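Local atomic coordinates of Tle cognate immunity protein 4 C-terminal domain-containing protein (Pseudomonas aeruginosa PAO1, PDB entry 4R1D), a protein that probably serves as the immunity protein that binds and inhibits the type VI secretion lipase effector Tle4, protecting the bacterium that produces it. Residues B[17-22]-B[168-173]; B[194-199]-B[225-230]; B[215-220]-B[287-292]; B[237-242]-B[276-281]. All coordinates share one frame; numbering follows the deposited sequence.

Contact 1: residues B[17-22]-B[168-173]; sequences DLPPDA and VTFPEH
D21 lies against the CG-CD edge of P171, and the two side chains slide past each other in opposite directions. OD2 of D21 comes 3.5 Å from P171 CG. The backbone O of D21 sits 3.3 Å from P171 CD, so the proline is touched by both ends of the aspartate. CG of D21 stands between its own backbone N and carbonyl carbon (chi1 59°), which brings it to 4.0 Å from P171 CG. No direct hydrogen bond crosses the contact. Instead one water donates to D21 OD2 at 2.6 Å and accepts from E172 N. The carboxylates of D21 and E172 approach to 4.5 Å between their OD2 and OE2 atoms, a like-charge pair.

Next to this polar edge the contact is apolar. A22 CB meets V168 CG1 at 3.6 Å, and A22 CA makes a C-H...O contact with T169 O. P19 CG approaches the F170 ring at its edge, 3.9 Å from CE1. L18 and V168 meet tip to tip through CD1 and CG2. I291 of helix 281-292 packs on both L18 and F170. T169 pairs by backbone with V23, the residue after A22. The arrangement is that of two type I beta turns, 19-22 and 170-173, packed together at one end of the antiparallel strands 23-30 and 162-169.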
loop_
_atom_site.group_PDB
_atom_site.type_symbol
_atom_site.label_atom_id
_atom_site.label_comp_id
_atom_site.label_asym_id
_atom_site.label_seq_id
_atom_site.Cartn_x
_atom_site.Cartn_y
_atom_site.Cartn_z
ATOM N N ASP B 17 8.593 -22.568 -21.292
ATOM C CA ASP B 17 7.714 -23.733 -21.357
ATOM C C ASP B 17 7.028 -24.001 -20.022
ATOM O O ASP B 17 7.662 -23.929 -18.977
ATOM C CB ASP B 17 8.507 -24.979 -21.776
ATOM C CG ASP B 17 9.252 -24.792 -23.100
ATOM O OD1 ASP B 17 8.919 -23.875 -23.876
ATOM O OD2 ASP B 17 10.183 -25.577 -23.365
ATOM N N LEU B 18 5.727 -24.290 -20.062
ATOM C CA LEU B 18 4.959 -24.603 -18.870
ATOM C C LEU B 18 4.129 -25.854 -19.114
ATOM O O LEU B 18 3.799 -26.158 -20.259
ATOM C CB LEU B 18 4.039 -23.432 -18.514
ATOM C CG LEU B 18 4.780 -22.133 -18.205
ATOM C CD1 LEU B 18 3.821 -20.942 -18.130
ATOM C CD2 LEU B 18 5.568 -22.300 -16.914
ATOM N N PRO B 19 3.794 -26.579 -18.038
ATOM C CA PRO B 19 2.950 -27.781 -18.112
ATOM C C PRO B 19 1.599 -27.434 -18.723
ATOM O O PRO B 19 1.150 -26.291 -18.619
ATOM C CB PRO B 19 2.758 -28.187 -16.646
ATOM C CG PRO B 19 3.779 -27.427 -15.865
ATOM C CD PRO B 19 4.163 -26.226 -16.657
ATOM N N PRO B 20 0.932 -28.418 -19.345
ATOM C CA PRO B 20 -0.298 -28.094 -20.069
ATOM C C PRO B 20 -1.443 -27.628 -19.165
ATOM O O PRO B 20 -2.311 -26.891 -19.632
ATOM C CB PRO B 20 -0.648 -29.419 -20.765
ATOM C CG PRO B 20 -0.048 -30.466 -19.880
ATOM C CD PRO B 20 1.232 -29.859 -19.358
ATOM N N ASP B 21 -1.450 -28.048 -17.904
ATOM C CA ASP B 21 -2.531 -27.678 -16.994
ATOM C C ASP B 21 -2.221 -26.415 -16.172
ATOM O O ASP B 21 -2.984 -26.047 -15.288
ATOM C CB ASP B 21 -2.884 -28.844 -16.064
ATOM C CG ASP B 21 -1.705 -29.303 -15.223
ATOM O OD1 ASP B 21 -0.552 -29.140 -15.677
ATOM O OD2 ASP B 21 -1.923 -29.840 -14.110
ATOM N N ALA B 22 -1.111 -25.751 -16.478
ATOM C CA ALA B 22 -0.730 -24.532 -15.760
ATOM C C ALA B 22 -1.811 -23.471 -15.926
ATOM O O ALA B 22 -2.340 -23.283 -17.026
ATOM C CB ALA B 22 0.604 -24.012 -16.272
ATOM N N VAL B 168 1.806 -18.092 -12.351
ATOM C CA VAL B 168 1.394 -19.427 -12.761
ATOM C C VAL B 168 1.122 -20.295 -11.553
ATOM O O VAL B 168 1.933 -20.340 -10.624
ATOM C CB VAL B 168 2.515 -20.100 -13.590
ATOM C CG1 VAL B 168 2.023 -21.407 -14.202
ATOM C CG2 VAL B 168 2.990 -19.160 -14.682
ATOM N N THR B 169 -0.011 -20.993 -11.565
ATOM C CA THR B 169 -0.256 -22.023 -10.560
ATOM C C THR B 169 -0.403 -23.395 -11.200
ATOM O O THR B 169 -0.621 -23.516 -12.417
ATOM C CB THR B 169 -1.476 -21.711 -9.647
ATOM O OG1 THR B 169 -2.687 -21.737 -10.407
ATOM C CG2 THR B 169 -1.310 -20.326 -8.984
ATOM N N PHE B 170 -0.261 -24.422 -10.369
ATOM C CA PHE B 170 -0.201 -25.799 -10.843
ATOM C C PHE B 170 -1.200 -26.640 -10.059
ATOM O O PHE B 170 -1.054 -26.808 -8.850
ATOM C CB PHE B 170 1.212 -26.352 -10.642
ATOM C CG PHE B 170 2.298 -25.448 -11.169
ATOM C CD1 PHE B 170 2.790 -25.611 -12.454
ATOM C CD2 PHE B 170 2.829 -24.439 -10.377
ATOM C CE1 PHE B 170 3.780 -24.779 -12.949
ATOM C CE2 PHE B 170 3.822 -23.607 -10.865
ATOM C CZ PHE B 170 4.300 -23.773 -12.150
ATOM N N PRO B 171 -2.239 -27.146 -10.740
ATOM C CA PRO B 171 -3.270 -27.947 -10.065
ATOM C C PRO B 171 -2.682 -29.011 -9.138
ATOM O O PRO B 171 -3.166 -29.179 -8.014
ATOM C CB PRO B 171 -4.014 -28.599 -11.235
ATOM C CG PRO B 171 -3.933 -27.575 -12.319
ATOM C CD PRO B 171 -2.585 -26.878 -12.147
ATOM N N GLU B 172 -1.641 -29.694 -9.598
ATOM C CA GLU B 172 -1.006 -30.775 -8.841
ATOM C C GLU B 172 -0.198 -30.296 -7.634
ATOM O O GLU B 172 0.159 -31.097 -6.764
ATOM C CB GLU B 172 -0.095 -31.601 -9.757
ATOM C CG GLU B 172 -0.823 -32.297 -10.894
ATOM C CD GLU B 172 0.129 -32.958 -11.874
ATOM O OE1 GLU B 172 1.332 -32.613 -11.864
ATOM O OE2 GLU B 172 -0.323 -33.827 -12.655
ATOM N N HIS B 173 0.100 -29.000 -7.585
ATOM C CA HIS B 173 0.909 -28.451 -6.499
ATOM C C HIS B 173 0.218 -27.300 -5.784
ATOM O O HIS B 173 0.604 -26.138 -5.942
ATOM C CB HIS B 173 2.266 -28.003 -7.036
ATOM C CG HIS B 173 2.997 -29.074 -7.780
ATOM N ND1 HIS B 173 3.396 -30.251 -7.183
ATOM C CD2 HIS B 173 3.398 -29.150 -9.071
ATOM C CE1 HIS B 173 4.021 -31.002 -8.074
ATOM N NE2 HIS B 173 4.032 -30.358 -9.226
HETATM O O HOH W 1 -0.210 -29.419 -12.230
#

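Contact 2: residues B[194-199]-B[225-230]; sequences RVDGFV and EEYLVA
This is helix-on-sheet packing, in which helix segment 194-199 runs alongside strand segment 225-230, nearly parallel to it. The segment axes approach to 10.4 Å and differ by 17° in direction. Y227 fills the gap between them. Its CG lies anti to the backbone N (chi1 -151°), and its hydroxyl reaches the helix. There Y227 OH donates to D196 OD1 at 2.7 Å, meeting the oxygen on its anti side and 24° out of the carboxylate plane. The same OD1 also receives K214 in a salt bridge. OD1 thus has two partners, and the positive charge of K214 probably stabilises the ionised carboxylate.

Two valines one helical turn apart lie on the same side of the ring. V199 comes tip to tip with Y227: V199 CG2 stands over one face, displaced from the centre, 4.3 Å from the centroid, while V199 CG1 lies 3.5 Å from Y227 OH. V195 slides past the ring obliquely, with V195 CG2 only 3.4 Å from Y227 CD2, a tight fit. V199 CG1 also touches V229 CG1 at 4.0 Å, two residues further along the strand.

Residues of both segments continue into the complex, where V195 and V229 pack on A95 and L91 of the neighbouring chain. The strand turns L228 to its other face, onto helix 281-292. The result is a layered helix-sheet-helix arrangement, with this antiparallel strand touched by a helix on each face.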
loop_
_atom_site.group_PDB
_atom_site.type_symbol
_atom_site.label_atom_id
_atom_site.label_comp_id
_atom_site.label_asym_id
_atom_site.label_seq_id
_atom_site.Cartn_x
_atom_site.Cartn_y
_atom_site.Cartn_z
ATOM N N ARG B 194 21.946 -9.023 -2.669
ATOM C CA ARG B 194 20.760 -8.351 -2.145
ATOM C C ARG B 194 20.112 -9.099 -0.985
ATOM O O ARG B 194 19.786 -8.498 0.054
ATOM C CB ARG B 194 19.729 -8.177 -3.268
ATOM C CG ARG B 194 18.386 -7.621 -2.839
ATOM C CD ARG B 194 17.383 -7.683 -4.010
ATOM N NE ARG B 194 18.016 -7.292 -5.265
ATOM C CZ ARG B 194 17.819 -7.911 -6.427
ATOM N NH1 ARG B 194 16.992 -8.943 -6.497
ATOM N NH2 ARG B 194 18.454 -7.496 -7.519
ATOM N N VAL B 195 19.917 -10.402 -1.161
ATOM C CA VAL B 195 19.101 -11.169 -0.217
ATOM C C VAL B 195 19.877 -11.950 0.821
ATOM O O VAL B 195 19.285 -12.473 1.753
ATOM C CB VAL B 195 18.197 -12.203 -0.933
ATOM C CG1 VAL B 195 17.297 -11.531 -1.919
ATOM C CG2 VAL B 195 19.044 -13.280 -1.600
ATOM N N ASP B 196 21.190 -12.054 0.656
ATOM C CA ASP B 196 21.959 -12.946 1.515
ATOM C C ASP B 196 21.837 -12.606 2.999
ATOM O O ASP B 196 21.645 -13.498 3.829
ATOM C CB ASP B 196 23.421 -13.009 1.105
ATOM C CG ASP B 196 24.168 -14.086 1.853
ATOM O OD1 ASP B 196 23.902 -15.279 1.593
ATOM O OD2 ASP B 196 25.001 -13.744 2.713
ATOM N N GLY B 197 21.953 -11.324 3.333
ATOM C CA GLY B 197 21.789 -10.895 4.714
ATOM C C GLY B 197 20.504 -11.430 5.317
ATOM O O GLY B 197 20.518 -12.057 6.391
ATOM N N PHE B 198 19.390 -11.198 4.625
ATOM C CA PHE B 198 18.092 -11.618 5.133
ATOM C C PHE B 198 18.029 -13.139 5.254
ATOM O O PHE B 198 17.546 -13.669 6.258
ATOM C CB PHE B 198 16.946 -11.107 4.258
ATOM C CG PHE B 198 15.594 -11.258 4.897
ATOM C CD1 PHE B 198 14.734 -12.272 4.508
ATOM C CD2 PHE B 198 15.201 -10.405 5.915
ATOM C CE1 PHE B 198 13.497 -12.417 5.103
ATOM C CE2 PHE B 198 13.963 -10.546 6.520
ATOM C CZ PHE B 198 13.108 -11.555 6.107
ATOM N N VAL B 199 18.504 -13.843 4.229
ATOM C CA VAL B 199 18.519 -15.299 4.293
ATOM C C VAL B 199 19.359 -15.813 5.471
ATOM O O VAL B 199 18.916 -16.686 6.211
ATOM C CB VAL B 199 19.015 -15.942 2.978
ATOM C CG1 VAL B 199 19.107 -17.448 3.142
ATOM C CG2 VAL B 199 18.077 -15.578 1.828
ATOM N N GLU B 225 21.588 -16.026 -11.829
ATOM C CA GLU B 225 22.059 -16.552 -10.556
ATOM C C GLU B 225 20.836 -16.882 -9.717
ATOM O O GLU B 225 19.784 -16.285 -9.907
ATOM C CB GLU B 225 22.968 -15.542 -9.854
ATOM C CG GLU B 225 24.214 -15.222 -10.686
ATOM C CD GLU B 225 25.301 -14.491 -9.908
ATOM O OE1 GLU B 225 24.972 -13.753 -8.955
ATOM O OE2 GLU B 225 26.491 -14.661 -10.261
ATOM N N GLU B 226 20.961 -17.840 -8.810
ATOM C CA GLU B 226 19.795 -18.291 -8.061
ATOM C C GLU B 226 20.092 -18.499 -6.588
ATOM O O GLU B 226 21.231 -18.710 -6.191
ATOM C CB GLU B 226 19.245 -19.588 -8.660
ATOM C CG GLU B 226 20.114 -20.787 -8.378
ATOM C CD GLU B 226 19.641 -22.039 -9.094
ATOM O OE1 GLU B 226 18.518 -22.037 -9.652
ATOM O OE2 GLU B 226 20.408 -23.021 -9.102
ATOM N N TYR B 227 19.033 -18.470 -5.792
ATOM C CA TYR B 227 19.125 -18.666 -4.369
ATOM C C TYR B 227 17.847 -19.404 -4.027
ATOM O O TYR B 227 16.755 -18.909 -4.293
ATOM C CB TYR B 227 19.170 -17.297 -3.669
ATOM C CG TYR B 227 19.925 -17.280 -2.360
ATOM C CD1 TYR B 227 19.808 -18.320 -1.452
ATOM C CD2 TYR B 227 20.763 -16.223 -2.039
ATOM C CE1 TYR B 227 20.502 -18.303 -0.247
ATOM C CE2 TYR B 227 21.462 -16.196 -0.838
ATOM C CZ TYR B 227 21.324 -17.242 0.053
ATOM O OH TYR B 227 22.014 -17.234 1.246
ATOM N N LEU B 228 17.972 -20.600 -3.463
ATOM C CA LEU B 228 16.814 -21.463 -3.257
ATOM C C LEU B 228 16.728 -21.872 -1.796
ATOM O O LEU B 228 17.661 -22.480 -1.268
ATOM C CB LEU B 228 16.946 -22.737 -4.113
ATOM C CG LEU B 228 16.425 -22.774 -5.552
ATOM C CD1 LEU B 228 16.865 -21.598 -6.390
ATOM C CD2 LEU B 228 16.845 -24.084 -6.221
ATOM N N VAL B 229 15.622 -21.547 -1.133
ATOM C CA VAL B 229 15.487 -21.911 0.269
ATOM C C VAL B 229 14.189 -22.675 0.517
ATOM O O VAL B 229 13.249 -22.595 -0.267
ATOM C CB VAL B 229 15.576 -20.675 1.199
ATOM C CG1 VAL B 229 16.835 -19.858 0.881
ATOM C CG2 VAL B 229 14.336 -19.815 1.075
ATOM N N ALA B 230 14.161 -23.444 1.593
ATOM C CA ALA B 230 12.958 -24.158 1.974
ATOM C C ALA B 230 12.923 -24.248 3.486
ATOM O O ALA B 230 13.957 -24.135 4.151
ATOM C CB ALA B 230 12.934 -25.540 1.355
#

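Contact 3: residues B[215-220]-B[287-292]; sequences GKHPVG and LWDTIV
This is a buried packing contact between the loop that follows strand 209-214 and the last turns of helix 281-292. No hydrogen bond joins the two segments directly. H217 and V292 carry the largest shares. H217 CG is anti to the backbone N (chi1 -173°), and the imidazole reaches the helix between D289 and V292. V292 CG1 lies over one face of the ring, 4.1 Å from its centroid and 21° off the normal, a CH-pi contact. At the ring edge, H217 CE1 comes 3.3 Å from D289 OD1, with ring and carboxylate planes 62° apart. D289 itself is held by a salt bridge from its OD2 to R213.

Both imidazole nitrogens are satisfied outside the segments: ND1 bonds to E226 OE1 and NE2 to D293 OD1. These two bonds fix the rotation of the ring, and two carboxylate partners may favour a doubly protonated ring, though the charge is not observed. W288 NE1 binds the same E226 oxygen. One buried glutamate on strand 225-233 therefore ties loop and helix to the strands beneath, in helix-on-sheet packing.

V292 uses its two branches differently. While CG1 faces the histidine, V292 CG2 stands 3.7 Å above the plane of the W288 indole, over its centre, so the valine is wedged between two rings. V219 crosses V292 at about a right angle. Its CG2 lies 3.8 Å from V292 CG1, and both its methyls are 3.6 Å from V292 O. W243 of strand 236-245 touches H217, V219, W288 and V292, its ring edge-to-face with the imidazole.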
loop_
_atom_site.group_PDB
_atom_site.type_symbol
_atom_site.label_atom_id
_atom_site.label_comp_id
_atom_site.label_asym_id
_atom_site.label_seq_id
_atom_site.Cartn_x
_atom_site.Cartn_y
_atom_site.Cartn_z
ATOM N N GLY B 215 23.948 -20.048 -6.072
ATOM C CA GLY B 215 25.041 -19.852 -7.004
ATOM C C GLY B 215 24.574 -19.513 -8.398
ATOM O O GLY B 215 23.458 -19.042 -8.584
ATOM N N LYS B 216 25.435 -19.760 -9.381
ATOM C CA LYS B 216 25.111 -19.446 -10.765
ATOM C C LYS B 216 24.150 -20.462 -11.365
ATOM O O LYS B 216 24.193 -21.648 -11.034
ATOM C CB LYS B 216 26.386 -19.369 -11.606
ATOM C CG LYS B 216 27.414 -18.414 -11.041
ATOM C CD LYS B 216 28.513 -18.128 -12.039
ATOM C CE LYS B 216 29.480 -17.083 -11.505
ATOM N NZ LYS B 216 30.594 -16.834 -12.471
ATOM N N HIS B 217 23.279 -19.977 -12.244
ATOM C CA HIS B 217 22.355 -20.829 -12.987
ATOM C C HIS B 217 22.134 -20.195 -14.346
ATOM O O HIS B 217 21.080 -19.640 -14.629
ATOM C CB HIS B 217 21.025 -21.012 -12.248
ATOM C CG HIS B 217 20.114 -22.013 -12.893
ATOM N ND1 HIS B 217 19.143 -22.698 -12.194
ATOM C CD2 HIS B 217 20.029 -22.443 -14.173
ATOM C CE1 HIS B 217 18.498 -23.507 -13.018
ATOM N NE2 HIS B 217 19.021 -23.375 -14.226
ATOM N N PRO B 218 23.165 -20.252 -15.191
ATOM C CA PRO B 218 23.036 -19.744 -16.551
ATOM C C PRO B 218 22.017 -20.593 -17.290
ATOM O O PRO B 218 21.874 -21.776 -16.973
ATOM C CB PRO B 218 24.436 -19.960 -17.138
ATOM C CG PRO B 218 25.013 -21.090 -16.342
ATOM C CD PRO B 218 24.451 -20.937 -14.957
ATOM N N VAL B 219 21.289 -19.970 -18.211
ATOM C CA VAL B 219 20.348 -20.656 -19.092
ATOM C C VAL B 219 20.698 -20.143 -20.472
ATOM O O VAL B 219 20.365 -19.004 -20.846
ATOM C CB VAL B 219 18.877 -20.314 -18.766
ATOM C CG1 VAL B 219 17.935 -21.007 -19.753
ATOM C CG2 VAL B 219 18.549 -20.707 -17.340
ATOM N N GLY B 220 21.409 -20.970 -21.227
ATOM C CA GLY B 220 21.964 -20.506 -22.483
ATOM C C GLY B 220 22.825 -19.291 -22.205
ATOM O O GLY B 220 23.630 -19.297 -21.277
ATOM N N LEU B 287 10.813 -29.377 -10.960
ATOM C CA LEU B 287 9.879 -28.489 -11.637
ATOM C C LEU B 287 10.553 -27.141 -11.878
ATOM O O LEU B 287 10.547 -26.626 -12.983
ATOM C CB LEU B 287 8.585 -28.330 -10.827
ATOM C CG LEU B 287 7.501 -27.452 -11.469
ATOM C CD1 LEU B 287 7.039 -28.018 -12.815
ATOM C CD2 LEU B 287 6.319 -27.232 -10.532
ATOM N N TRP B 288 11.139 -26.583 -10.826
ATOM C CA TRP B 288 11.911 -25.345 -10.924
ATOM C C TRP B 288 12.941 -25.369 -12.066
ATOM O O TRP B 288 12.922 -24.516 -12.949
ATOM C CB TRP B 288 12.602 -25.100 -9.584
ATOM C CG TRP B 288 13.637 -24.010 -9.578
ATOM C CD1 TRP B 288 14.993 -24.170 -9.537
ATOM C CD2 TRP B 288 13.399 -22.598 -9.579
ATOM N NE1 TRP B 288 15.619 -22.945 -9.517
ATOM C CE2 TRP B 288 14.661 -21.963 -9.537
ATOM C CE3 TRP B 288 12.242 -21.807 -9.603
ATOM C CZ2 TRP B 288 14.798 -20.571 -9.516
ATOM C CZ3 TRP B 288 12.380 -20.421 -9.586
ATOM C CH2 TRP B 288 13.650 -19.821 -9.546
ATOM N N ASP B 289 13.845 -26.341 -12.050
ATOM C CA ASP B 289 14.871 -26.423 -13.083
ATOM C C ASP B 289 14.281 -26.567 -14.476
ATOM O O ASP B 289 14.760 -25.954 -15.431
ATOM C CB ASP B 289 15.833 -27.585 -12.825
ATOM C CG ASP B 289 16.813 -27.295 -11.710
ATOM O OD1 ASP B 289 17.172 -26.116 -11.535
ATOM O OD2 ASP B 289 17.224 -28.246 -11.012
ATOM N N THR B 290 13.245 -27.383 -14.593
ATOM C CA THR B 290 12.651 -27.634 -15.903
ATOM C C THR B 290 12.075 -26.345 -16.500
ATOM O O THR B 290 12.306 -26.027 -17.671
ATOM C CB THR B 290 11.591 -28.753 -15.822
ATOM O OG1 THR B 290 12.199 -29.931 -15.266
ATOM C CG2 THR B 290 11.027 -29.072 -17.209
ATOM N N ILE B 291 11.347 -25.587 -15.687
ATOM C CA ILE B 291 10.820 -24.304 -16.148
ATOM C C ILE B 291 11.914 -23.279 -16.450
ATOM O O ILE B 291 11.933 -22.673 -17.517
ATOM C CB ILE B 291 9.829 -23.698 -15.139
ATOM C CG1 ILE B 291 8.559 -24.542 -15.064
ATOM C CG2 ILE B 291 9.455 -22.289 -15.562
ATOM C CD1 ILE B 291 7.584 -24.069 -14.005
ATOM N N VAL B 292 12.816 -23.066 -15.498
ATOM C CA VAL B 292 13.836 -22.030 -15.658
ATOM C C VAL B 292 14.741 -22.339 -16.851
ATOM O O VAL B 292 15.074 -21.462 -17.630
ATOM C CB VAL B 292 14.657 -21.859 -14.358
ATOM C CG1 VAL B 292 15.930 -21.055 -14.604
ATOM C CG2 VAL B 292 13.779 -21.201 -13.271
#

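Contact 4: residues B[237-242]-B[276-281]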
loop_
_atom_site.group_PDB
_atom_site.type_symbol
_atom_site.label_atom_id
_atom_site.label_comp_id
_atom_site.label_asym_id
_atom_site.label_seq_id
_atom_site.Cartn_x
_atom_site.Cartn_y
_atom_site.Cartn_z
ATOM N N ARG B 237 5.579 -27.552 4.691
ATOM C CA ARG B 237 6.847 -27.132 4.104
ATOM C C ARG B 237 6.648 -25.964 3.153
ATOM O O ARG B 237 5.762 -25.992 2.294
ATOM C CB ARG B 237 7.505 -28.289 3.356
ATOM C CG ARG B 237 8.926 -27.995 2.878
ATOM C CD ARG B 237 9.836 -29.173 3.191
ATOM N NE ARG B 237 11.228 -28.976 2.798
ATOM C CZ ARG B 237 12.197 -28.601 3.627
ATOM N NH1 ARG B 237 11.929 -28.346 4.907
ATOM N NH2 ARG B 237 13.434 -28.473 3.174
ATOM N N GLY B 238 7.477 -24.940 3.317
ATOM C CA GLY B 238 7.468 -23.788 2.434
ATOM C C GLY B 238 8.714 -23.737 1.564
ATOM O O GLY B 238 9.718 -24.393 1.842
ATOM N N TYR B 239 8.649 -22.943 0.503
ATOM C CA TYR B 239 9.746 -22.829 -0.436
ATOM C C TYR B 239 9.840 -21.395 -0.916
ATOM O O TYR B 239 8.825 -20.717 -1.043
ATOM C CB TYR B 239 9.476 -23.701 -1.660
ATOM C CG TYR B 239 9.498 -25.186 -1.392
ATOM C CD1 TYR B 239 10.693 -25.881 -1.366
ATOM C CD2 TYR B 239 8.323 -25.888 -1.170
ATOM C CE1 TYR B 239 10.726 -27.244 -1.120
ATOM C CE2 TYR B 239 8.338 -27.257 -0.925
ATOM C CZ TYR B 239 9.543 -27.927 -0.904
ATOM O OH TYR B 239 9.580 -29.286 -0.670
ATOM N N THR B 240 11.054 -20.946 -1.197
ATOM C CA THR B 240 11.227 -19.709 -1.954
ATOM C C THR B 240 12.448 -19.850 -2.857
ATOM O O THR B 240 13.579 -19.924 -2.382
ATOM C CB THR B 240 11.356 -18.485 -1.043
ATOM O OG1 THR B 240 10.179 -18.376 -0.231
ATOM C CG2 THR B 240 11.480 -17.226 -1.877
ATOM N N PHE B 241 12.183 -19.957 -4.157
ATOM C CA PHE B 241 13.212 -20.140 -5.172
ATOM C C PHE B 241 13.289 -18.853 -5.972
ATOM O O PHE B 241 12.261 -18.345 -6.436
ATOM C CB PHE B 241 12.854 -21.292 -6.122
ATOM C CG PHE B 241 12.824 -22.645 -5.468
ATOM C CD1 PHE B 241 13.151 -22.803 -4.126
ATOM C CD2 PHE B 241 12.450 -23.764 -6.200
ATOM C CE1 PHE B 241 13.116 -24.053 -3.528
ATOM C CE2 PHE B 241 12.406 -25.016 -5.607
ATOM C CZ PHE B 241 12.742 -25.162 -4.274
ATOM N N MET B 242 14.500 -18.315 -6.109
ATOM C CA MET B 242 14.715 -16.990 -6.699
ATOM C C MET B 242 15.800 -17.054 -7.779
ATOM O O MET B 242 16.846 -17.637 -7.549
ATOM C CB MET B 242 15.154 -16.022 -5.592
ATOM C CG MET B 242 14.140 -15.928 -4.460
ATOM S SD MET B 242 14.798 -15.198 -2.945
ATOM C CE MET B 242 15.561 -16.628 -2.179
ATOM N N PRO B 276 0.236 -30.930 0.961
ATOM C CA PRO B 276 1.600 -30.592 0.536
ATOM C C PRO B 276 1.650 -30.094 -0.901
ATOM O O PRO B 276 0.982 -30.655 -1.768
ATOM C CB PRO B 276 2.344 -31.927 0.636
ATOM C CG PRO B 276 1.509 -32.778 1.527
ATOM C CD PRO B 276 0.100 -32.361 1.281
ATOM N N ALA B 277 2.441 -29.055 -1.146
ATOM C CA ALA B 277 2.612 -28.545 -2.496
ATOM C C ALA B 277 3.384 -29.558 -3.327
ATOM O O ALA B 277 3.057 -29.799 -4.483
ATOM C CB ALA B 277 3.346 -27.212 -2.471
ATOM N N PHE B 278 4.408 -30.154 -2.722
ATOM C CA PHE B 278 5.281 -31.088 -3.422
ATOM C C PHE B 278 5.511 -32.338 -2.594
ATOM O O PHE B 278 5.444 -32.296 -1.365
ATOM C CB PHE B 278 6.632 -30.434 -3.725
ATOM C CG PHE B 278 6.544 -29.292 -4.701
ATOM C CD1 PHE B 278 6.629 -29.522 -6.066
ATOM C CD2 PHE B 278 6.374 -27.994 -4.251
ATOM C CE1 PHE B 278 6.547 -28.477 -6.971
ATOM C CE2 PHE B 278 6.286 -26.946 -5.141
ATOM C CZ PHE B 278 6.377 -27.188 -6.511
ATOM N N LYS B 279 5.802 -33.438 -3.281
ATOM C CA LYS B 279 6.090 -34.710 -2.625
ATOM C C LYS B 279 7.442 -34.671 -1.921
ATOM O O LYS B 279 7.672 -35.414 -0.965
ATOM C CB LYS B 279 6.078 -35.850 -3.651
ATOM C CG LYS B 279 4.783 -35.960 -4.449
ATOM C CD LYS B 279 4.915 -36.975 -5.585
ATOM C CE LYS B 279 3.673 -37.008 -6.471
ATOM N NZ LYS B 279 3.497 -35.756 -7.270
ATOM N N SER B 280 8.334 -33.803 -2.395
ATOM C CA SER B 280 9.684 -33.726 -1.849
ATOM C C SER B 280 10.402 -32.492 -2.385
ATOM O O SER B 280 9.978 -31.905 -3.381
ATOM C CB SER B 280 10.479 -34.963 -2.267
ATOM O OG SER B 280 10.706 -34.952 -3.672
ATOM N N ASP B 281 11.496 -32.114 -1.738
ATOM C CA ASP B 281 12.330 -31.038 -2.255
ATOM C C ASP B 281 12.826 -31.387 -3.646
ATOM O O ASP B 281 12.945 -30.519 -4.513
ATOM C CB ASP B 281 13.523 -30.791 -1.345
ATOM C CG ASP B 281 13.123 -30.209 -0.007
ATOM O OD1 ASP B 281 11.930 -29.908 0.175
ATOM O OD2 ASP B 281 14.014 -30.035 0.848
HETATM O O HOH W 2 3.816 -27.409 1.354
HETATM O O HOH W 3 7.788 -30.951 0.216
#
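R237 grips the D281 carboxylate side-on in a salt bridge with two hydrogen bonds. R237 NE donates to D281 OD1 at 2.9 Å, almost straight at 165°, and R237 NH2 donates to D281 OD2 at 2.9 Å. R237 CG is anti to its backbone N (chi1 -172°) and the chain bends at chi2; from there the guanidinium meets the carboxylate. Each oxygen uses its syn lone pair, and the two groups are nearly coplanar. D281 OD1 takes a further bond from Y239 OH at 2.6 Å, which arrives nearly along the C-O axis. R237 is braced in turn by E210 at NH2 and S232 at NH1.

One water lies in the plane of the Y239 ring and donates both to Y239 OH at 2.6 Å and to F278 O at 3.1 Å. Another donates to R237 O and accepts a longer bond from A277 N.

Further in, F278 turns its ring edge toward the face of Y239. This is an offset edge-to-face pair, with centroids 5.7 Å apart and planes at 82°. F278 CD2 and Y239 CE2 are the nearest atoms, at 3.9 Å. V263 packs against both rings.

D281 is the first residue of helix 281-292, so its charge sits where the helix dipole should favour it. S280 before it is the N-cap, its OG accepting from E283 N. The contact thus fastens a serine-capped helix start to strand 236-245 of the sheet.

Helix 281-292 connects most of this arrangement: contact 4 holds its first residue, contact 3 covers its last turns, and contact 1 packs on I291. Contact 2 lies on the other face of strand 225-233, under helix 191-205. The centres of contacts 2, 3 and 4 are 15 to 16 Å apart, and contacts 1 and 2 are 25 Å apart. Along the chain contact 1 closes first, contacts 2 and 3 interleave, and contact 4 is nested inside contact 3. Contact 1 joins the N- and C-terminal family regions; the others lie within the C-terminal one. Contacts 2 and 4 share paired strands that also touch the neighbouring chain, consistent with a role in binding the partner lipase.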